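Local coordinates for putative nisin-resistance protein (PDB 4Y68) that probably cleaves the lantibiotic nisin as a peptidase of family S41, a lipoprotein that would thereby give Streptococcus agalactiae resistance to the peptide, at residues I121-I126 with G139-I144; I175-T180 with S276-Y281; I25-P30 with M261-A266. All blocks are in the same frame, centred on the assembly; numbering follows the deposited sequence.

Interaction 1: I121-I126 with G139-I144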
loop_
_atom_site.group_PDB
_atom_site.type_symbol
_atom_site.label_atom_id
_atom_site.label_comp_id
_atom_site.label_asym_id
_atom_site.label_seq_id
_atom_site.Cartn_x
_atom_site.Cartn_y
_atom_site.Cartn_z
ATOM N N ILE A 121 2.871 8.992 -17.095
ATOM C CA ILE A 121 3.342 7.720 -16.559
ATOM C C ILE A 121 2.227 6.968 -15.812
ATOM O O ILE A 121 1.604 7.486 -14.891
ATOM C CB ILE A 121 4.559 7.922 -15.652
ATOM C CG1 ILE A 121 5.683 8.608 -16.437
ATOM C CG2 ILE A 121 5.109 6.587 -15.185
ATOM C CD1 ILE A 121 6.914 8.920 -15.602
ATOM N N THR A 122 1.966 5.753 -16.268
ATOM C CA THR A 122 1.021 4.841 -15.648
ATOM C C THR A 122 1.732 4.013 -14.587
ATOM O O THR A 122 2.740 3.366 -14.865
ATOM C CB THR A 122 0.386 3.933 -16.704
ATOM O OG1 THR A 122 -0.255 4.754 -17.683
ATOM C CG2 THR A 122 -0.635 2.983 -16.100
ATOM N N ILE A 123 1.218 4.060 -13.365
ATOM C CA ILE A 123 1.855 3.419 -12.223
ATOM C C ILE A 123 0.904 2.398 -11.601
ATOM O O ILE A 123 0.065 2.761 -10.791
ATOM C CB ILE A 123 2.269 4.482 -11.181
ATOM C CG1 ILE A 123 3.321 5.426 -11.787
ATOM C CG2 ILE A 123 2.732 3.832 -9.882
ATOM C CD1 ILE A 123 3.307 6.792 -11.185
ATOM N N PRO A 124 1.019 1.115 -11.993
ATOM C CA PRO A 124 -0.016 0.129 -11.659
ATOM C C PRO A 124 0.254 -0.684 -10.403
ATOM O O PRO A 124 1.377 -0.681 -9.892
ATOM C CB PRO A 124 0.007 -0.802 -12.871
ATOM C CG PRO A 124 1.465 -0.850 -13.207
ATOM C CD PRO A 124 1.991 0.562 -12.951
ATOM N N SER A 125 -0.774 -1.391 -9.946
ATOM C CA SER A 125 -0.649 -2.413 -8.894
ATOM C C SER A 125 0.439 -3.433 -9.169
ATOM O O SER A 125 0.527 -3.972 -10.262
ATOM C CB SER A 125 -1.960 -3.186 -8.723
ATOM O OG SER A 125 -3.094 -2.342 -8.817
ATOM N N ILE A 126 1.249 -3.713 -8.160
ATOM C CA ILE A 126 2.155 -4.853 -8.175
ATOM C C ILE A 126 2.264 -5.393 -6.761
ATOM O O ILE A 126 2.510 -4.633 -5.817
ATOM C CB ILE A 126 3.556 -4.496 -8.675
ATOM C CG1 ILE A 126 4.510 -5.672 -8.441
ATOM C CG2 ILE A 126 4.074 -3.236 -7.981
ATOM C CD1 ILE A 126 5.887 -5.471 -9.064
ATOM N N GLY A 139 12.949 -0.180 -11.836
ATOM C CA GLY A 139 13.937 0.172 -12.857
ATOM C C GLY A 139 13.315 0.866 -14.054
ATOM O O GLY A 139 13.826 1.866 -14.566
ATOM N N LYS A 140 12.182 0.336 -14.492
ATOM C CA LYS A 140 11.410 0.947 -15.564
ATOM C C LYS A 140 11.048 2.402 -15.220
ATOM O O LYS A 140 11.113 3.288 -16.071
ATOM C CB LYS A 140 10.150 0.109 -15.821
ATOM C CG LYS A 140 9.896 -0.285 -17.264
ATOM C CD LYS A 140 8.865 0.641 -17.900
ATOM C CE LYS A 140 8.402 0.131 -19.274
ATOM N NZ LYS A 140 7.536 -1.105 -19.221
ATOM N N LEU A 141 10.666 2.655 -13.971
ATOM C CA LEU A 141 10.298 4.000 -13.561
ATOM C C LEU A 141 11.531 4.894 -13.518
ATOM O O LEU A 141 11.546 5.988 -14.084
ATOM C CB LEU A 141 9.609 3.985 -12.194
ATOM C CG LEU A 141 8.109 3.726 -12.258
ATOM C CD1 LEU A 141 7.545 3.410 -10.894
ATOM C CD2 LEU A 141 7.414 4.942 -12.843
ATOM N N GLN A 142 12.555 4.415 -12.824
ATOM C CA GLN A 142 13.831 5.099 -12.744
ATOM C C GLN A 142 14.309 5.525 -14.146
ATOM O O GLN A 142 14.635 6.688 -14.365
ATOM C CB GLN A 142 14.848 4.191 -12.061
ATOM C CG GLN A 142 16.256 4.728 -11.983
ATOM C CD GLN A 142 16.497 5.563 -10.757
ATOM O OE1 GLN A 142 15.723 6.472 -10.431
ATOM N NE2 GLN A 142 17.578 5.261 -10.058
ATOM N N ASN A 143 14.312 4.601 -15.104
ATOM C CA ASN A 143 14.787 4.946 -16.441
ATOM C C ASN A 143 13.995 6.075 -17.053
ATOM O O ASN A 143 14.568 7.004 -17.616
ATOM C CB ASN A 143 14.747 3.760 -17.391
ATOM C CG ASN A 143 15.087 4.171 -18.823
ATOM O OD1 ASN A 143 14.222 4.631 -19.576
ATOM N ND2 ASN A 143 16.361 4.044 -19.190
ATOM N N ILE A 144 12.677 5.999 -16.934
ATOM C CA ILE A 144 11.819 7.032 -17.494
ATOM C C ILE A 144 12.134 8.384 -16.904
ATOM O O ILE A 144 12.268 9.356 -17.633
ATOM C CB ILE A 144 10.332 6.736 -17.268
ATOM C CG1 ILE A 144 9.907 5.529 -18.119
ATOM C CG2 ILE A 144 9.500 7.999 -17.574
ATOM C CD1 ILE A 144 8.493 5.052 -17.846
#

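Interaction 2: I175-T180 with S276-Y281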
loop_
_atom_site.group_PDB
_atom_site.type_symbol
_atom_site.label_atom_id
_atom_site.label_comp_id
_atom_site.label_asym_id
_atom_site.label_seq_id
_atom_site.Cartn_x
_atom_site.Cartn_y
_atom_site.Cartn_z
ATOM N N ILE A 175 12.028 11.660 -7.626
ATOM C CA ILE A 175 11.155 12.829 -7.460
ATOM C C ILE A 175 10.553 12.937 -6.059
ATOM O O ILE A 175 9.619 13.710 -5.833
ATOM C CB ILE A 175 9.987 12.869 -8.491
ATOM C CG1 ILE A 175 9.270 11.528 -8.582
ATOM C CG2 ILE A 175 10.490 13.292 -9.890
ATOM C CD1 ILE A 175 8.125 11.529 -9.564
ATOM N N LEU A 176 11.109 12.199 -5.111
ATOM C CA LEU A 176 10.645 12.292 -3.723
ATOM C C LEU A 176 11.764 12.761 -2.775
ATOM O O LEU A 176 12.941 12.578 -3.041
ATOM C CB LEU A 176 10.089 10.943 -3.246
ATOM C CG LEU A 176 8.690 10.497 -3.712
ATOM C CD1 LEU A 176 8.494 9.008 -3.440
ATOM C CD2 LEU A 176 7.603 11.300 -3.054
ATOM N N PRO A 177 11.385 13.353 -1.646
ATOM C CA PRO A 177 12.341 13.860 -0.660
ATOM C C PRO A 177 13.136 12.730 -0.046
ATOM O O PRO A 177 12.573 11.643 0.120
ATOM C CB PRO A 177 11.441 14.517 0.405
ATOM C CG PRO A 177 10.157 14.725 -0.257
ATOM C CD PRO A 177 9.996 13.627 -1.252
ATOM N N ASN A 178 14.402 12.965 0.291
ATOM C CA ASN A 178 15.123 12.032 1.156
ATOM C C ASN A 178 14.814 12.380 2.605
ATOM O O ASN A 178 15.668 12.856 3.336
ATOM C CB ASN A 178 16.626 12.081 0.899
ATOM C CG ASN A 178 17.381 11.037 1.686
ATOM O OD1 ASN A 178 16.862 9.964 1.982
ATOM N ND2 ASN A 178 18.612 11.350 2.041
ATOM N N ASP A 179 13.571 12.164 3.001
ATOM C CA ASP A 179 13.055 12.647 4.280
ATOM C C ASP A 179 11.774 11.876 4.597
ATOM O O ASP A 179 11.456 10.883 3.946
ATOM C CB ASP A 179 12.761 14.162 4.206
ATOM C CG ASP A 179 12.819 14.867 5.567
ATOM O OD1 ASP A 179 12.497 14.260 6.611
ATOM O OD2 ASP A 179 13.199 16.056 5.587
ATOM N N THR A 180 11.016 12.387 5.552
ATOM C CA THR A 180 9.758 11.799 5.948
ATOM C C THR A 180 8.794 11.680 4.766
ATOM O O THR A 180 8.606 12.614 4.014
ATOM C CB THR A 180 9.118 12.631 7.069
ATOM O OG1 THR A 180 9.835 12.402 8.295
ATOM C CG2 THR A 180 7.668 12.256 7.249
ATOM N N SER A 276 -0.751 9.713 9.125
ATOM C CA SER A 276 -0.830 11.151 8.872
ATOM C C SER A 276 0.219 11.561 7.860
ATOM O O SER A 276 1.275 10.969 7.804
ATOM C CB SER A 276 -0.671 11.937 10.170
ATOM O OG SER A 276 0.513 11.536 10.808
ATOM N N ASP A 277 -0.083 12.564 7.048
ATOM C CA ASP A 277 0.853 13.031 6.037
ATOM C C ASP A 277 1.803 14.083 6.638
ATOM O O ASP A 277 1.704 14.397 7.834
ATOM C CB ASP A 277 0.101 13.570 4.799
ATOM C CG ASP A 277 -0.799 14.758 5.110
ATOM O OD1 ASP A 277 -0.505 15.542 6.027
ATOM O OD2 ASP A 277 -1.822 14.912 4.418
ATOM N N ARG A 278 2.739 14.580 5.827
ATOM C CA ARG A 278 3.740 15.567 6.273
ATOM C C ARG A 278 3.085 16.832 6.838
ATOM O O ARG A 278 3.657 17.508 7.686
ATOM C CB ARG A 278 4.689 15.959 5.117
ATOM C CG ARG A 278 5.935 15.089 5.007
ATOM C CD ARG A 278 6.914 15.568 3.892
ATOM N NE ARG A 278 6.183 15.631 2.647
ATOM C CZ ARG A 278 6.227 14.709 1.694
ATOM N NH1 ARG A 278 7.042 13.656 1.785
ATOM N NH2 ARG A 278 5.455 14.864 0.621
ATOM N N GLN A 279 1.885 17.139 6.354
ATOM C CA GLN A 279 1.206 18.388 6.670
ATOM C C GLN A 279 0.432 18.278 7.973
ATOM O O GLN A 279 -0.047 19.273 8.509
ATOM C CB GLN A 279 0.275 18.792 5.523
ATOM C CG GLN A 279 0.995 18.940 4.199
ATOM C CD GLN A 279 0.098 19.464 3.092
ATOM O OE1 GLN A 279 -0.750 18.738 2.570
ATOM N NE2 GLN A 279 0.283 20.728 2.724
ATOM N N GLY A 280 0.350 17.066 8.499
ATOM C CA GLY A 280 -0.303 16.826 9.769
ATOM C C GLY A 280 -1.722 16.292 9.666
ATOM O O GLY A 280 -2.353 16.045 10.690
ATOM N N TYR A 281 -2.235 16.126 8.448
ATOM C CA TYR A 281 -3.597 15.610 8.262
ATOM C C TYR A 281 -3.712 14.135 8.625
ATOM O O TYR A 281 -2.849 13.344 8.263
ATOM C CB TYR A 281 -4.064 15.795 6.824
ATOM C CG TYR A 281 -4.279 17.226 6.437
ATOM C CD1 TYR A 281 -5.473 17.869 6.723
ATOM C CD2 TYR A 281 -3.290 17.942 5.762
ATOM C CE1 TYR A 281 -5.675 19.194 6.356
ATOM C CE2 TYR A 281 -3.485 19.256 5.394
ATOM C CZ TYR A 281 -4.678 19.877 5.693
ATOM O OH TYR A 281 -4.875 21.186 5.328
#

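Interaction 3: I25-P30 with M261-A266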
loop_
_atom_site.group_PDB
_atom_site.type_symbol
_atom_site.label_atom_id
_atom_site.label_comp_id
_atom_site.label_asym_id
_atom_site.label_seq_id
_atom_site.Cartn_x
_atom_site.Cartn_y
_atom_site.Cartn_z
ATOM N N ILE A 25 13.322 -34.289 8.891
ATOM C CA ILE A 25 12.288 -33.301 9.101
ATOM C C ILE A 25 11.346 -33.737 10.206
ATOM O O ILE A 25 10.828 -34.867 10.190
ATOM C CB ILE A 25 11.452 -33.076 7.836
ATOM C CG1 ILE A 25 12.327 -32.610 6.661
ATOM C CG2 ILE A 25 10.319 -32.082 8.125
ATOM C CD1 ILE A 25 12.666 -31.147 6.720
ATOM N N TYR A 26 11.121 -32.837 11.162
ATOM C CA TYR A 26 10.065 -33.008 12.156
ATOM C C TYR A 26 9.037 -31.899 11.992
ATOM O O TYR A 26 9.383 -30.703 12.047
ATOM C CB TYR A 26 10.637 -32.994 13.574
ATOM C CG TYR A 26 9.598 -33.059 14.684
ATOM C CD1 TYR A 26 8.941 -31.907 15.120
ATOM C CD2 TYR A 26 9.287 -34.268 15.304
ATOM C CE1 TYR A 26 7.996 -31.965 16.143
ATOM C CE2 TYR A 26 8.349 -34.335 16.324
ATOM C CZ TYR A 26 7.709 -33.184 16.739
ATOM O OH TYR A 26 6.773 -33.250 17.753
ATOM N N LEU A 27 7.780 -32.295 11.798
ATOM C CA LEU A 27 6.663 -31.354 11.694
ATOM C C LEU A 27 5.500 -31.883 12.480
ATOM O O LEU A 27 5.119 -33.049 12.360
ATOM C CB LEU A 27 6.226 -31.129 10.246
ATOM C CG LEU A 27 7.228 -30.530 9.265
ATOM C CD1 LEU A 27 6.748 -30.762 7.824
ATOM C CD2 LEU A 27 7.379 -29.065 9.556
ATOM N N LEU A 28 4.938 -31.028 13.310
ATOM C CA LEU A 28 3.705 -31.358 13.983
ATOM C C LEU A 28 2.834 -30.120 13.857
ATOM O O LEU A 28 2.812 -29.262 14.737
ATOM C CB LEU A 28 3.949 -31.763 15.439
ATOM C CG LEU A 28 2.682 -32.148 16.210
ATOM C CD1 LEU A 28 1.813 -33.069 15.358
ATOM C CD2 LEU A 28 2.997 -32.811 17.551
ATOM N N PRO A 29 2.160 -29.997 12.709
ATOM C CA PRO A 29 1.342 -28.825 12.399
ATOM C C PRO A 29 0.272 -28.590 13.461
ATOM O O PRO A 29 -0.157 -29.524 14.123
ATOM C CB PRO A 29 0.719 -29.177 11.045
ATOM C CG PRO A 29 1.674 -30.162 10.438
ATOM C CD PRO A 29 2.220 -30.954 11.593
ATOM N N PRO A 30 -0.133 -27.337 13.635
ATOM C CA PRO A 30 -1.201 -27.043 14.595
ATOM C C PRO A 30 -2.515 -27.676 14.150
ATOM O O PRO A 30 -2.725 -27.912 12.957
ATOM C CB PRO A 30 -1.286 -25.511 14.578
ATOM C CG PRO A 30 -0.704 -25.096 13.202
ATOM C CD PRO A 30 0.369 -26.132 12.941
ATOM N N MET A 261 2.679 -14.385 7.937
ATOM C CA MET A 261 2.627 -15.630 7.170
ATOM C C MET A 261 2.202 -16.753 8.088
ATOM O O MET A 261 2.876 -17.040 9.077
ATOM C CB MET A 261 3.973 -15.964 6.530
ATOM C CG MET A 261 4.632 -14.783 5.823
ATOM S SD MET A 261 3.627 -14.037 4.524
ATOM C CE MET A 261 4.417 -12.435 4.374
ATOM N N LEU A 262 1.090 -17.385 7.758
ATOM C CA LEU A 262 0.543 -18.438 8.607
ATOM C C LEU A 262 1.121 -19.803 8.232
ATOM O O LEU A 262 1.808 -19.943 7.218
ATOM C CB LEU A 262 -0.979 -18.438 8.504
ATOM C CG LEU A 262 -1.565 -17.067 8.834
ATOM C CD1 LEU A 262 -3.064 -17.053 8.606
ATOM C CD2 LEU A 262 -1.218 -16.699 10.281
ATOM N N TYR A 263 0.807 -20.816 9.035
ATOM C CA TYR A 263 1.467 -22.103 8.900
ATOM C C TYR A 263 1.414 -22.722 7.490
ATOM O O TYR A 263 2.387 -23.312 7.046
ATOM C CB TYR A 263 0.893 -23.079 9.911
ATOM C CG TYR A 263 1.795 -24.267 10.165
ATOM C CD1 TYR A 263 1.704 -25.407 9.371
ATOM C CD2 TYR A 263 2.739 -24.250 11.187
ATOM C CE1 TYR A 263 2.510 -26.510 9.594
ATOM C CE2 TYR A 263 3.557 -25.356 11.420
ATOM C CZ TYR A 263 3.435 -26.483 10.610
ATOM O OH TYR A 263 4.234 -27.589 10.797
ATOM N N ASP A 264 0.305 -22.566 6.773
ATOM C CA ASP A 264 0.152 -23.251 5.492
ATOM C C ASP A 264 0.340 -22.331 4.287
ATOM O O ASP A 264 -0.097 -22.669 3.181
ATOM C CB ASP A 264 -1.229 -23.907 5.416
ATOM C CG ASP A 264 -2.349 -22.892 5.545
ATOM O OD1 ASP A 264 -2.105 -21.815 6.144
ATOM O OD2 ASP A 264 -3.462 -23.155 5.037
ATOM N N GLY A 265 0.965 -21.170 4.496
ATOM C CA GLY A 265 1.169 -20.229 3.407
ATOM C C GLY A 265 0.048 -19.207 3.230
ATOM O O GLY A 265 0.103 -18.328 2.360
ATOM N N ALA A 266 -0.982 -19.305 4.056
ATOM C CA ALA A 266 -1.985 -18.254 4.060
ATOM C C ALA A 266 -1.378 -17.011 4.724
ATOM O O ALA A 266 -0.431 -17.127 5.495
ATOM C CB ALA A 266 -3.239 -18.715 4.771
HETATM O O HOH W 1 5.844 -27.852 13.146
#

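Interaction 1: I121-I126 with G139-I144
Ile121, near the end of strand 118-122, and Leu141, in the middle of helix 131-147, mark the closest backbone approach of 121-126 and 139-144, with their CA atoms 8.4 Å apart. That spacing leaves room for a layer of side chains, and no hydrogen bond links the two backbones. The helix is held by its own bonds, such as Asn143 N to Gly139 O at 2.8 Å, while the strand spends its polar groups within the sheet, where Ile121 bonds to Ile154 and Asp156 of strand 152-156.

What joins the segments is therefore wholly apolar. Ile121 points at the helix and divides its two branches between two helical residues one turn apart. Its CG2, set anti to the backbone N, reaches the CD2 methyl of Leu141 at 3.7 Å. The other branch serves Ile144: with chi1 at -58° CG1 lies beside the backbone N, and the extended chi2 of 177° carries CD1 out to Ile144 CG2, which it meets at 3.4 Å. This last pair is tighter than ordinary van der Waals contact, and the two isoleucines run past each other in opposite directions. Leu141 does not aim its CB at the strand, yet its CD2 branch also touches Ile123, whose CG1 lies 4.3 Å away, a looser contact that extends the apolar seam beyond the strand's end.

All four residues are buried. Tyr111 of strand 110-113 touches both Ile121 and Ile144; Ile121 also touches Leu153, and Ile123 touches Leu155, both of strand 152-156. The contact forms part of the hydrophobic interface between helix and sheet in a beta-alpha-beta unit, here strand 118-122, helix 131-147 and the parallel strand 152-156 of the mixed sheet in the S41 peptidase domain.

Interaction 2: I175-T180 with S276-Y281
Arg278 reaches from a type I beta turn, Asp277 to Gly280, to the loop that leads into strand 180-185, and its NH1 donates to the backbone O of Thr180. The turn connects strands 267-276 and 282-283 of the antiparallel sheet, so one long side chain ties a hairpin turn to the start of a neighbouring strand. The bond is 2.9 Å long with an N-H...O angle of 157°. It is planar at both ends, since the oxygen sits at the guanidinium edge and NH1 lies in the carbonyl plane.

Pro177 lies over one face of the guanidinium, its CG 3.9 Å from NH1. Nearer the turn, Thr180 CG2 rests 4.0 Å from Arg278 CG as the two side chains pass in opposite directions. The bend at chi3 (-55°) turns NE and the guanidinium off the line of the methylenes, bringing NH1 round to Thr180 O; CD itself passes 3.4 Å from Thr180 O. Leu181 of strand 180-185 also touches Arg278.

Further out, NH2 of Arg278 bonds to the carbonyl oxygens of Ser236 and Lys238, so the guanidinium is gripped by three backbone acceptors, which should fix its rotation. Each segment is also braced from within. Asp277 OD1 accepts the Tyr281 N-H from above its carboxylate plane, and Asp179 OD1 receives Thr180 N at 2.6 Å, on the anti side of the carboxylate.

Interaction 3: I25-P30 with M261-A266
Tyr263 lays its ring against the Pro29-Pro30 pair, and the two prolines meet it in different ways. Pro30 sits over a face: its CD is 3.5 Å from the ring centroid and just 11° off the normal, a CH-pi contact almost directly above the centre. Pro29 comes obliquely at the hydroxyl end, with CB 3.5 Å from CE1 and CG 3.6 Å from OH. With CG anti to the backbone N (chi1 -161°), the ring of Tyr263 extends from its turn toward the N-terminal segment, reaching Leu27, whose CD2 lies 3.7 Å from OH.

At that far end a water lies at the ring edge, 2.9 Å from the Tyr263 OH, and is weakly bonded to the Leu28 N-H, a tenuous polar link in an otherwise apolar, largely exposed contact.

Next to Tyr263 in the turn, Asp264 forms a salt bridge with Arg76 and a hydrogen bond with Tyr35, anchoring the turn to helices 72-87 and 32-46. Pro30 O is bonded to Tyr72. The tyrosine projects from a type I beta turn, Leu262 to Gly265, joining strands 256-261 and 267-276: a beta-hairpin tip docked by proline-aromatic packing onto the segment that leads into the N-terminal helices.

How the interactions relate
From the N terminus, residues 25-30 open interaction 3, whose partner 261-266 arrives only after 230 intervening residues, so this contact closes the longest loop and ties the start of the helical N-terminal part to a hairpin tip of the antiparallel sheet. Interaction 1 is nested wholly inside that loop, a local closure within one beta-alpha-beta unit of the mixed sheet. Interaction 2 begins later, at 175-180, and closes at 276-281, tying the loop before strand 180-185 to the turn after strand 267-276; it crosses interaction 3 and follows interaction 1 in series. Interactions 2 and 3 lie on opposite sides of the chain's centre, their own centres about 40 Å apart.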